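Local coordinates for protein predicted acyltransferase with acyl-CoA N-acyltransferase domain (PDB 4RS2) that binds coenzyme A and is probably a GNAT-family N-acetyltransferase; when overexpressed it suppresses small-RNA-mediated silencing of multiple RNA targets, at residues L34-E39 with E66-G71; L93-K98 with G103-L108; E111-L116 with A122-L127. All coordinates share one frame; numbering follows the deposited sequence.

Contact 1: residues L34-E39 with E66-G71. With COA (coenzyme A), chain C.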
loop_
_atom_site.group_PDB
_atom_site.type_symbol
_atom_site.label_atom_id
_atom_site.label_comp_id
_atom_site.label_asym_id
_atom_site.label_seq_id
_atom_site.Cartn_x
_atom_site.Cartn_y
_atom_site.Cartn_z
ATOM N N LEU A 34 -7.091 -5.926 9.510
ATOM C CA LEU A 34 -6.984 -4.470 9.581
ATOM C C LEU A 34 -7.546 -3.935 10.884
ATOM O O LEU A 34 -6.979 -3.004 11.470
ATOM C CB LEU A 34 -7.668 -3.813 8.357
ATOM C CG LEU A 34 -6.965 -4.169 7.020
ATOM C CD1 LEU A 34 -7.733 -3.606 5.851
ATOM C CD2 LEU A 34 -5.532 -3.710 6.999
ATOM N N ARG A 35 -8.623 -4.523 11.374
ATOM C CA ARG A 35 -9.190 -4.056 12.639
ATOM C C ARG A 35 -8.316 -4.327 13.836
ATOM O O ARG A 35 -8.296 -3.535 14.799
ATOM C CB ARG A 35 -10.557 -4.679 12.863
ATOM C CG ARG A 35 -11.605 -4.146 11.923
ATOM C CD ARG A 35 -12.998 -4.694 12.176
ATOM N NE ARG A 35 -13.945 -4.063 11.262
ATOM C CZ ARG A 35 -14.662 -2.971 11.536
ATOM N NH1 ARG A 35 -14.616 -2.405 12.736
ATOM N NH2 ARG A 35 -15.450 -2.453 10.601
ATOM N N ARG A 36 -7.595 -5.438 13.780
ATOM C CA ARG A 36 -6.737 -5.817 14.891
ATOM C C ARG A 36 -5.355 -5.177 14.840
ATOM O O ARG A 36 -4.726 -5.040 15.876
ATOM C CB ARG A 36 -6.655 -7.343 15.054
ATOM C CG ARG A 36 -5.939 -8.141 13.987
ATOM C CD ARG A 36 -5.853 -9.616 14.406
ATOM N NE ARG A 36 -5.225 -10.444 13.378
ATOM C CZ ARG A 36 -5.868 -11.048 12.372
ATOM N NH1 ARG A 36 -7.183 -10.951 12.240
ATOM N NH2 ARG A 36 -5.191 -11.767 11.500
ATOM N N SER A 37 -4.939 -4.731 13.652
ATOM C CA SER A 37 -3.585 -4.198 13.420
ATOM C C SER A 37 -3.406 -2.704 13.582
ATOM O O SER A 37 -2.288 -2.250 13.842
ATOM C CB SER A 37 -3.116 -4.566 12.026
ATOM O OG SER A 37 -2.975 -5.964 11.917
ATOM N N PHE A 38 -4.488 -1.943 13.441
ATOM C CA PHE A 38 -4.444 -0.520 13.563
ATOM C C PHE A 38 -5.111 -0.058 14.828
ATOM O O PHE A 38 -5.852 -0.810 15.456
ATOM C CB PHE A 38 -5.030 0.150 12.315
ATOM C CG PHE A 38 -4.178 -0.075 11.100
ATOM C CD1 PHE A 38 -3.120 0.751 10.842
ATOM C CD2 PHE A 38 -4.406 -1.144 10.259
ATOM C CE1 PHE A 38 -2.299 0.552 9.747
ATOM C CE2 PHE A 38 -3.576 -1.368 9.167
ATOM C CZ PHE A 38 -2.524 -0.522 8.917
ATOM N N GLU A 39 -4.830 1.190 15.186
ATOM C CA GLU A 39 -5.345 1.809 16.412
ATOM C C GLU A 39 -6.856 2.148 16.321
ATOM O O GLU A 39 -7.507 2.379 17.334
ATOM C CB GLU A 39 -4.519 3.068 16.737
ATOM C CG GLU A 39 -3.104 2.786 17.286
ATOM C CD GLU A 39 -2.170 4.015 17.303
ATOM O OE1 GLU A 39 -2.157 4.809 16.329
ATOM O OE2 GLU A 39 -1.394 4.171 18.271
ATOM N N GLU A 66 -2.768 -22.439 6.478
ATOM C CA GLU A 66 -4.214 -22.737 6.438
ATOM C C GLU A 66 -5.036 -21.772 5.559
ATOM O O GLU A 66 -6.262 -21.899 5.477
ATOM C CB GLU A 66 -4.810 -22.777 7.859
ATOM C CG GLU A 66 -4.363 -23.966 8.703
ATOM C CD GLU A 66 -5.187 -24.142 9.981
ATOM O OE1 GLU A 66 -6.209 -23.434 10.156
ATOM O OE2 GLU A 66 -4.818 -24.998 10.814
ATOM N N GLY A 67 -4.380 -20.808 4.909
ATOM C CA GLY A 67 -5.081 -19.846 4.045
ATOM C C GLY A 67 -5.601 -18.611 4.773
ATOM O O GLY A 67 -6.319 -17.794 4.180
ATOM N N GLN A 68 -5.259 -18.479 6.055
ATOM C CA GLN A 68 -5.661 -17.322 6.846
ATOM C C GLN A 68 -4.837 -16.125 6.412
ATOM O O GLN A 68 -3.619 -16.243 6.223
ATOM C CB GLN A 68 -5.415 -17.531 8.337
ATOM C CG GLN A 68 -5.855 -16.347 9.202
ATOM C CD GLN A 68 -5.414 -16.454 10.659
ATOM O OE1 GLN A 68 -4.455 -17.162 10.989
ATOM N NE2 GLN A 68 -6.098 -15.719 11.535
ATOM N N VAL A 69 -5.498 -14.974 6.280
ATOM C CA VAL A 69 -4.806 -13.727 5.909
ATOM C C VAL A 69 -3.998 -13.212 7.079
ATOM O O VAL A 69 -4.559 -12.886 8.117
ATOM C CB VAL A 69 -5.810 -12.652 5.462
ATOM C CG1 VAL A 69 -5.111 -11.366 5.112
ATOM C CG2 VAL A 69 -6.640 -13.182 4.280
ATOM N N ILE A 70 -2.683 -13.096 6.885
ATOM C CA ILE A 70 -1.750 -12.652 7.906
ATOM C C ILE A 70 -0.993 -11.397 7.463
ATOM O O ILE A 70 -0.187 -10.836 8.210
ATOM C CB ILE A 70 -0.708 -13.767 8.215
ATOM C CG1 ILE A 70 0.175 -14.123 6.980
ATOM C CG2 ILE A 70 -1.410 -15.044 8.653
ATOM C CD1 ILE A 70 1.417 -14.959 7.238
ATOM N N GLY A 71 -1.264 -10.937 6.248
ATOM C CA GLY A 71 -0.667 -9.707 5.768
ATOM C C GLY A 71 -1.430 -9.140 4.607
ATOM O O GLY A 71 -2.094 -9.880 3.878
HETATM N N1A COA C . 9.543 1.679 11.709
HETATM C C2A COA C . 10.638 1.563 10.919
HETATM N N3A COA C . 10.981 0.411 10.315
HETATM C C4A COA C . 10.191 -0.688 10.466
HETATM C C5A COA C . 8.999 -0.637 11.299
HETATM C C6A COA C . 8.694 0.648 11.929
HETATM N N6A COA C . 7.584 0.741 12.696
HETATM N N7A COA C . 8.440 -1.855 11.277
HETATM C C8A COA C . 9.214 -2.628 10.487
HETATM N N9A COA C . 10.262 -1.949 10.042
HETATM C C1B COA C . 11.300 -2.440 9.132
HETATM C C2B COA C . 11.952 -3.751 9.528
HETATM O O2B COA C . 12.924 -3.581 10.569
HETATM C C3B COA C . 12.529 -4.187 8.210
HETATM O O3B COA C . 13.722 -3.443 7.933
HETATM P P3B COA C . 14.762 -3.875 6.768
HETATM O O7A COA C . 14.102 -4.937 5.911
HETATM O O8A COA C . 15.138 -2.638 6.053
HETATM O O9A COA C . 15.921 -4.411 7.536
HETATM C C4B COA C . 11.459 -3.742 7.213
HETATM O O4B COA C . 10.666 -2.749 7.882
HETATM C C5B COA C . 10.571 -4.878 6.747
HETATM O O5B COA C . 10.085 -5.604 7.881
HETATM P P1A COA C . 9.022 -6.805 7.786
HETATM O O1A COA C . 9.420 -7.913 8.715
HETATM O O2A COA C . 8.768 -7.045 6.327
HETATM O O3A COA C . 7.684 -6.111 8.378
HETATM P P2A COA C . 7.020 -6.246 9.832
HETATM O O4A COA C . 6.563 -7.618 10.106
HETATM O O5A COA C . 7.914 -5.640 10.897
HETATM O O6A COA C . 5.712 -5.340 9.581
HETATM C CBP COA C . 4.351 -3.341 9.701
HETATM C CCP COA C . 5.752 -3.913 9.601
HETATM C CDP COA C . 4.403 -1.821 9.774
HETATM C CEP COA C . 3.622 -3.768 8.439
HETATM C CAP COA C . 3.698 -3.940 10.963
HETATM O OAP COA C . 4.439 -3.578 12.150
HETATM C C9P COA C . 2.247 -3.572 11.149
HETATM O O9P COA C . 1.333 -4.164 10.550
HETATM N N8P COA C . 2.012 -2.619 12.051
HETATM C C7P COA C . 0.661 -2.229 12.410
HETATM C C6P COA C . 0.124 -1.221 11.418
HETATM C C5P COA C . 0.899 0.067 11.551
HETATM O O5P COA C . 1.754 0.371 10.739
HETATM N N4P COA C . 0.583 0.835 12.585
HETATM C C3P COA C . 1.144 2.160 12.776
HETATM C C2P COA C . 0.027 3.175 13.015
HETATM S S1P COA C . 0.376 4.731 12.154
HETATM O O HOH W 1 -7.080 -12.306 9.289
#

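Contact 2: residues L93-K98 with G103-L108. With COA (coenzyme A), chain C.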
loop_
_atom_site.group_PDB
_atom_site.type_symbol
_atom_site.label_atom_id
_atom_site.label_comp_id
_atom_site.label_asym_id
_atom_site.label_seq_id
_atom_site.Cartn_x
_atom_site.Cartn_y
_atom_site.Cartn_z
ATOM N N LEU A 93 -0.976 -1.046 4.799
ATOM C CA LEU A 93 0.042 -2.072 4.826
ATOM C C LEU A 93 0.031 -2.642 6.214
ATOM O O LEU A 93 0.226 -1.918 7.195
ATOM C CB LEU A 93 1.425 -1.491 4.518
ATOM C CG LEU A 93 2.602 -2.455 4.687
ATOM C CD1 LEU A 93 2.462 -3.593 3.703
ATOM C CD2 LEU A 93 3.937 -1.726 4.501
ATOM N N ALA A 94 -0.193 -3.943 6.324
ATOM C CA ALA A 94 -0.293 -4.571 7.622
ATOM C C ALA A 94 0.208 -5.991 7.640
ATOM O O ALA A 94 -0.015 -6.739 6.702
ATOM C CB ALA A 94 -1.729 -4.538 8.103
ATOM N N VAL A 95 0.895 -6.320 8.725
ATOM C CA VAL A 95 1.284 -7.700 8.979
ATOM C C VAL A 95 0.816 -8.070 10.386
ATOM O O VAL A 95 0.991 -7.292 11.344
ATOM C CB VAL A 95 2.799 -7.880 8.818
ATOM C CG1 VAL A 95 3.236 -9.252 9.300
ATOM C CG2 VAL A 95 3.215 -7.621 7.378
ATOM N N ASP A 96 0.185 -9.249 10.490
ATOM C CA ASP A 96 -0.311 -9.742 11.777
ATOM C C ASP A 96 0.832 -9.774 12.791
ATOM O O ASP A 96 1.910 -10.198 12.472
ATOM C CB ASP A 96 -0.910 -11.126 11.605
ATOM C CG ASP A 96 -1.636 -11.614 12.849
ATOM O OD1 ASP A 96 -1.032 -11.676 13.946
ATOM O OD2 ASP A 96 -2.813 -12.034 12.742
ATOM N N GLU A 97 0.556 -9.308 13.997
ATOM C CA GLU A 97 1.574 -9.233 15.046
ATOM C C GLU A 97 2.318 -10.577 15.208
ATOM O O GLU A 97 3.519 -10.585 15.496
ATOM C CB GLU A 97 0.935 -8.735 16.362
ATOM C CG GLU A 97 1.947 -8.297 17.408
ATOM C CD GLU A 97 1.349 -7.439 18.521
ATOM O OE1 GLU A 97 0.206 -6.920 18.380
ATOM O OE2 GLU A 97 2.035 -7.278 19.560
ATOM N N LYS A 98 1.641 -11.709 14.994
ATOM C CA LYS A 98 2.295 -13.049 15.088
ATOM C C LYS A 98 3.383 -13.329 14.050
ATOM O O LYS A 98 4.189 -14.288 14.205
ATOM C CB LYS A 98 1.270 -14.164 14.930
ATOM C CG LYS A 98 0.115 -14.132 15.928
ATOM C CD LYS A 98 -0.807 -15.333 15.761
ATOM C CE LYS A 98 -2.079 -15.231 16.606
ATOM N NZ LYS A 98 -1.992 -14.953 18.076
ATOM N N GLY A 103 10.013 -10.203 7.437
ATOM C CA GLY A 103 10.221 -9.686 6.098
ATOM C C GLY A 103 8.983 -9.676 5.200
ATOM O O GLY A 103 9.086 -9.417 4.011
ATOM N N LEU A 104 7.801 -9.966 5.751
ATOM C CA LEU A 104 6.583 -10.031 4.971
ATOM C C LEU A 104 6.126 -8.668 4.436
ATOM O O LEU A 104 5.586 -8.593 3.341
ATOM C CB LEU A 104 5.441 -10.669 5.778
ATOM C CG LEU A 104 5.440 -12.162 5.961
ATOM C CD1 LEU A 104 4.297 -12.514 6.904
ATOM C CD2 LEU A 104 5.250 -12.838 4.603
ATOM N N ALA A 105 6.315 -7.580 5.187
ATOM C CA ALA A 105 5.937 -6.261 4.663
ATOM C C ALA A 105 6.842 -5.902 3.495
ATOM O O ALA A 105 6.365 -5.461 2.455
ATOM C CB ALA A 105 5.996 -5.198 5.721
ATOM N N ARG A 106 8.143 -6.107 3.666
ATOM C CA ARG A 106 9.075 -5.899 2.577
ATOM C C ARG A 106 8.655 -6.647 1.323
ATOM O O ARG A 106 8.638 -6.086 0.226
ATOM C CB ARG A 106 10.482 -6.323 2.979
ATOM C CG ARG A 106 11.514 -6.176 1.872
ATOM C CD ARG A 106 12.914 -6.403 2.430
ATOM N NE ARG A 106 13.453 -5.256 3.144
ATOM C CZ ARG A 106 13.977 -4.196 2.544
ATOM N NH1 ARG A 106 14.028 -4.129 1.221
ATOM N NH2 ARG A 106 14.452 -3.192 3.248
ATOM N N GLN A 107 8.330 -7.926 1.483
ATOM C CA GLN A 107 7.882 -8.747 0.350
ATOM C C GLN A 107 6.579 -8.261 -0.277
ATOM O O GLN A 107 6.448 -8.270 -1.492
ATOM C CB GLN A 107 7.744 -10.198 0.780
ATOM C CG GLN A 107 9.085 -10.822 1.109
ATOM C CD GLN A 107 9.003 -12.146 1.860
ATOM O OE1 GLN A 107 8.018 -12.451 2.546
ATOM N NE2 GLN A 107 10.073 -12.919 1.773
ATOM N N LEU A 108 5.607 -7.893 0.546
ATOM C CA LEU A 108 4.339 -7.411 0.014
ATOM C C LEU A 108 4.524 -6.132 -0.799
ATOM O O LEU A 108 3.956 -5.969 -1.895
ATOM C CB LEU A 108 3.380 -7.142 1.173
ATOM C CG LEU A 108 2.743 -8.362 1.824
ATOM C CD1 LEU A 108 2.146 -8.023 3.164
ATOM C CD2 LEU A 108 1.671 -8.889 0.903
HETATM N N1A COA C . 9.543 1.679 11.709
HETATM C C2A COA C . 10.638 1.563 10.919
HETATM N N3A COA C . 10.981 0.411 10.315
HETATM C C4A COA C . 10.191 -0.688 10.466
HETATM C C5A COA C . 8.999 -0.637 11.299
HETATM C C6A COA C . 8.694 0.648 11.929
HETATM N N6A COA C . 7.584 0.741 12.696
HETATM N N7A COA C . 8.440 -1.855 11.277
HETATM C C8A COA C . 9.214 -2.628 10.487
HETATM N N9A COA C . 10.262 -1.949 10.042
HETATM C C1B COA C . 11.300 -2.440 9.132
HETATM C C2B COA C . 11.952 -3.751 9.528
HETATM O O2B COA C . 12.924 -3.581 10.569
HETATM C C3B COA C . 12.529 -4.187 8.210
HETATM O O3B COA C . 13.722 -3.443 7.933
HETATM P P3B COA C . 14.762 -3.875 6.768
HETATM O O7A COA C . 14.102 -4.937 5.911
HETATM O O8A COA C . 15.138 -2.638 6.053
HETATM O O9A COA C . 15.921 -4.411 7.536
HETATM C C4B COA C . 11.459 -3.742 7.213
HETATM O O4B COA C . 10.666 -2.749 7.882
HETATM C C5B COA C . 10.571 -4.878 6.747
HETATM O O5B COA C . 10.085 -5.604 7.881
HETATM P P1A COA C . 9.022 -6.805 7.786
HETATM O O1A COA C . 9.420 -7.913 8.715
HETATM O O2A COA C . 8.768 -7.045 6.327
HETATM O O3A COA C . 7.684 -6.111 8.378
HETATM P P2A COA C . 7.020 -6.246 9.832
HETATM O O4A COA C . 6.563 -7.618 10.106
HETATM O O5A COA C . 7.914 -5.640 10.897
HETATM O O6A COA C . 5.712 -5.340 9.581
HETATM C CBP COA C . 4.351 -3.341 9.701
HETATM C CCP COA C . 5.752 -3.913 9.601
HETATM C CDP COA C . 4.403 -1.821 9.774
HETATM C CEP COA C . 3.622 -3.768 8.439
HETATM C CAP COA C . 3.698 -3.940 10.963
HETATM O OAP COA C . 4.439 -3.578 12.150
HETATM C C9P COA C . 2.247 -3.572 11.149
HETATM O O9P COA C . 1.333 -4.164 10.550
HETATM N N8P COA C . 2.012 -2.619 12.051
HETATM C C7P COA C . 0.661 -2.229 12.410
HETATM C C6P COA C . 0.124 -1.221 11.418
HETATM C C5P COA C . 0.899 0.067 11.551
HETATM O O5P COA C . 1.754 0.371 10.739
HETATM N N4P COA C . 0.583 0.835 12.585
HETATM C C3P COA C . 1.144 2.160 12.776
HETATM C C2P COA C . 0.027 3.175 13.015
HETATM S S1P COA C . 0.376 4.731 12.154
#

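Contact 3: residues E111-L116 with A122-L127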
loop_
_atom_site.group_PDB
_atom_site.type_symbol
_atom_site.label_atom_id
_atom_site.label_comp_id
_atom_site.label_asym_id
_atom_site.label_seq_id
_atom_site.Cartn_x
_atom_site.Cartn_y
_atom_site.Cartn_z
ATOM N N GLU A 111 6.515 -7.056 -4.132
ATOM C CA GLU A 111 5.675 -7.757 -5.103
ATOM C C GLU A 111 4.593 -6.830 -5.628
ATOM O O GLU A 111 4.242 -6.890 -6.800
ATOM C CB GLU A 111 5.056 -9.051 -4.537
ATOM C CG GLU A 111 4.129 -9.734 -5.545
ATOM C CD GLU A 111 3.805 -11.197 -5.240
ATOM O OE1 GLU A 111 4.526 -11.857 -4.446
ATOM O OE2 GLU A 111 2.821 -11.698 -5.834
ATOM N N GLY A 112 4.049 -5.984 -4.763
ATOM C CA GLY A 112 3.032 -5.020 -5.198
ATOM C C GLY A 112 3.577 -4.126 -6.305
ATOM O O GLY A 112 2.987 -3.952 -7.374
ATOM N N LEU A 113 4.718 -3.520 -6.016
ATOM C CA LEU A 113 5.373 -2.636 -6.953
ATOM C C LEU A 113 5.769 -3.364 -8.235
ATOM O O LEU A 113 5.654 -2.799 -9.329
ATOM C CB LEU A 113 6.565 -1.926 -6.302
ATOM C CG LEU A 113 6.204 -0.580 -5.606
ATOM C CD1 LEU A 113 5.060 -0.688 -4.588
ATOM C CD2 LEU A 113 7.422 0.115 -4.994
ATOM N N ASP A 114 6.244 -4.601 -8.107
ATOM C CA ASP A 114 6.634 -5.388 -9.287
ATOM C C ASP A 114 5.418 -5.683 -10.175
ATOM O O ASP A 114 5.505 -5.572 -11.394
ATOM C CB ASP A 114 7.281 -6.685 -8.843
ATOM C CG ASP A 114 7.928 -7.423 -9.976
ATOM O OD1 ASP A 114 8.872 -6.866 -10.570
ATOM O OD2 ASP A 114 7.497 -8.554 -10.240
ATOM N N SER A 115 4.303 -6.043 -9.549
ATOM C CA SER A 115 3.058 -6.317 -10.262
ATOM C C SER A 115 2.563 -5.045 -10.969
ATOM O O SER A 115 2.137 -5.062 -12.157
ATOM C CB SER A 115 2.008 -6.839 -9.285
ATOM O OG SER A 115 2.307 -8.183 -8.910
ATOM N N LEU A 116 2.617 -3.943 -10.260
ATOM C CA LEU A 116 2.142 -2.682 -10.832
ATOM C C LEU A 116 2.978 -2.295 -12.059
ATOM O O LEU A 116 2.439 -1.854 -13.069
ATOM C CB LEU A 116 2.106 -1.597 -9.776
ATOM C CG LEU A 116 1.046 -1.815 -8.714
ATOM C CD1 LEU A 116 1.405 -1.001 -7.511
ATOM C CD2 LEU A 116 -0.360 -1.475 -9.197
ATOM N N ALA A 122 3.148 3.672 -13.463
ATOM C CA ALA A 122 4.379 4.451 -13.506
ATOM C C ALA A 122 4.974 4.881 -12.186
ATOM O O ALA A 122 6.166 5.177 -12.145
ATOM C CB ALA A 122 4.170 5.672 -14.371
ATOM N N ALA A 123 4.154 4.993 -11.141
ATOM C CA ALA A 123 4.623 5.459 -9.854
ATOM C C ALA A 123 3.644 5.094 -8.740
ATOM O O ALA A 123 2.449 4.949 -8.978
ATOM C CB ALA A 123 4.850 6.957 -9.867
ATOM N N VAL A 124 4.183 5.045 -7.534
ATOM C CA VAL A 124 3.447 4.723 -6.342
ATOM C C VAL A 124 3.742 5.755 -5.280
ATOM O O VAL A 124 4.905 6.051 -5.022
ATOM C CB VAL A 124 3.831 3.339 -5.795
ATOM C CG1 VAL A 124 2.973 3.049 -4.561
ATOM C CG2 VAL A 124 3.598 2.282 -6.861
ATOM N N VAL A 125 2.705 6.337 -4.707
ATOM C CA VAL A 125 2.905 7.243 -3.562
ATOM C C VAL A 125 2.415 6.551 -2.305
ATOM O O VAL A 125 1.626 5.582 -2.383
ATOM C CB VAL A 125 2.198 8.617 -3.728
ATOM C CG1 VAL A 125 2.677 9.295 -4.983
ATOM C CG2 VAL A 125 0.675 8.483 -3.762
ATOM N N THR A 126 2.869 7.040 -1.166
ATOM C CA THR A 126 2.378 6.542 0.103
ATOM C C THR A 126 2.612 7.603 1.173
ATOM O O THR A 126 3.381 8.555 0.983
ATOM C CB THR A 126 3.030 5.195 0.502
ATOM O OG1 THR A 126 2.236 4.539 1.496
ATOM C CG2 THR A 126 4.481 5.401 1.044
ATOM N N LEU A 127 1.890 7.459 2.271
ATOM C CA LEU A 127 1.967 8.379 3.397
ATOM C C LEU A 127 2.286 7.585 4.640
ATOM O O LEU A 127 1.509 6.715 5.049
ATOM C CB LEU A 127 0.639 9.107 3.546
ATOM C CG LEU A 127 0.601 10.214 4.589
ATOM C CD1 LEU A 127 1.461 11.401 4.152
ATOM C CD2 LEU A 127 -0.833 10.683 4.739
#

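Contact 1: residues L34-E39 with E66-G71
Arg36, in one of its two modelled conformers, passes obliquely by the end of the Gln68 side chain and reaches the backbone of Val69. The first torsion puts CG between the backbone N and the carbonyl carbon (chi1 69°), and the chain then runs straight from CG to NE, spanning the distance from the helix to the start of the strand. Arg36 NH2 stands 3.6 Å from Val69 O, which lies at the guanidinium edge, too far for direct bonding, and a water makes good the difference. It accepts from Arg36 NH2 at 3.0 Å, in the plane of the group, and donates to Val69 O at 2.8 Å. The stronger partner of NH2 is Asp96, in a salt bridge, so one nitrogen serves both an ion pair and a water bridge. Just past the end of helix 27-37, Phe38 has C6P of coenzyme A over one face of its ring, CE1 at 3.4 Å from that carbon, while Ser37 O lies 3.3 Å from C7P. Val69 packs on Ile30 and Leu33 of helix 27-37, and Leu34 of the same helix touches Ala44 and Val47 of helix 42-53.

Contact 2: residues L93-K98 with G103-L108
The turn from strand 87-95 into helix 104-118 forms the pyrophosphate-binding element of the acetyltransferase, and Val95 packs against Leu104 and Ala105 at its base. Strand 93-95 and helix 104-108 run at 142° to one another, their axes 8.6 Å apart at closest approach. Val95 CG2 does most of the touching: it lies 4.0 Å from Ala105 CB and 4.1 Å from Leu104 CB. The valine's first torsion (chi1 171°) sets CG1 anti to the backbone N and leaves CG2 on the side of that N, directed at the first turn of the helix. Leu93 CD2 extends the apolar seam to Ala105 CB, and its CD1 reaches Leu108. No hydrogen bond crosses between the two segments; several of their backbone amides, and the Arg106 side chain, bind the cofactor. Val95 N donates almost straight to the pantetheine oxygen O9P at 2.9 Å (170°), whereas Gly103 N, at the N-cap position, gives O1A a bond of 2.7 Å. Arg106 N reaches O2A at 2.9 Å, with a weak second bond to that oxygen from Ala105 N, so the amides at the helix start, and probably its dipole, meet the phosphate charge. The Arg106 chain bends at chi3 to bring its guanidinium edge-on to the 3'-phosphate, NE bonding O7A at 2.9 Å and NH2 bonding O8A. Arg100, Gly103 and Ala105 fit the R/Q-x-x-G-x-G/A signature of the GNAT family, in which backbone amides before and at a helix start cradle the coenzyme A pyrophosphate.

Contact 3: residues E111-L116 with A122-L127
Helix 111-116 passes over strand 123-127 at the distance of a side-chain layer, with CA of Leu113 7.6 Å from CA of Val124 and CA of Leu116 7.9 Å from CA of Ala122. Three side chains make the contact between the segments, and it turns on a single methyl. Val124 points its side chain at the helix, and CG2 receives Leu113 CD1 at 4.0 Å and Leu116 CD1 also at 4.0 Å. The two leucines, three residues apart and so close to one turn of helix, come to that methyl differently: Leu116 meets the valine at about a right angle, while Leu113 approaches obliquely, its CG also close by. In Val124 the first torsion (chi1 -178°) places CG1 anti to the backbone N, which leaves CG2 anti to the carbonyl carbon as the branch presented to the helix. The packing belongs to the beta-alpha-beta crossover of strand 87-95, helix 104-118 and strand 123-127, in which the helix returns the chain so that the two strands lie parallel in the sheet. Leu116 and Val124 both also touch Val88 of that first strand, and Leu113 meets His160 of strand 157-161, on the other edge of strand 123-127. Within the helix, Glu111 O accepts twice. Ser115 N donates the usual helical bond to Glu111 O at 2.9 Å, and Ser115 OG donates to the same Glu111 O at 3.1 Å from the opposite face of the carbonyl plane, tilted 33° out of it. Ser115 and Leu116 also touch Leu58 of strand 58-63, in the same sheet.

The three contacts follow one another along the chain without interleaving, and all reach the same mixed sheet. Contacts 1 and 2 have centres 10 Å apart and touch directly: Arg36 pairs with Asp96, and Ile70 probably bonds Asp96 through the backbone. Both touch coenzyme A, contact 1 through the end of helix 27-37 and contact 2 through strand 87-95 and the start of helix 104-118; their strands 69-80 and 87-95 are neighbours. Contact 3 lies deeper, its centre 16 Å from contact 2 and 21 Å from contact 1. The start of helix 104-118 both packs on the sheet and meets the cofactor, and its later turns continue the packing, so one crossover unit joins the coenzyme A pocket to the hydrophobic core.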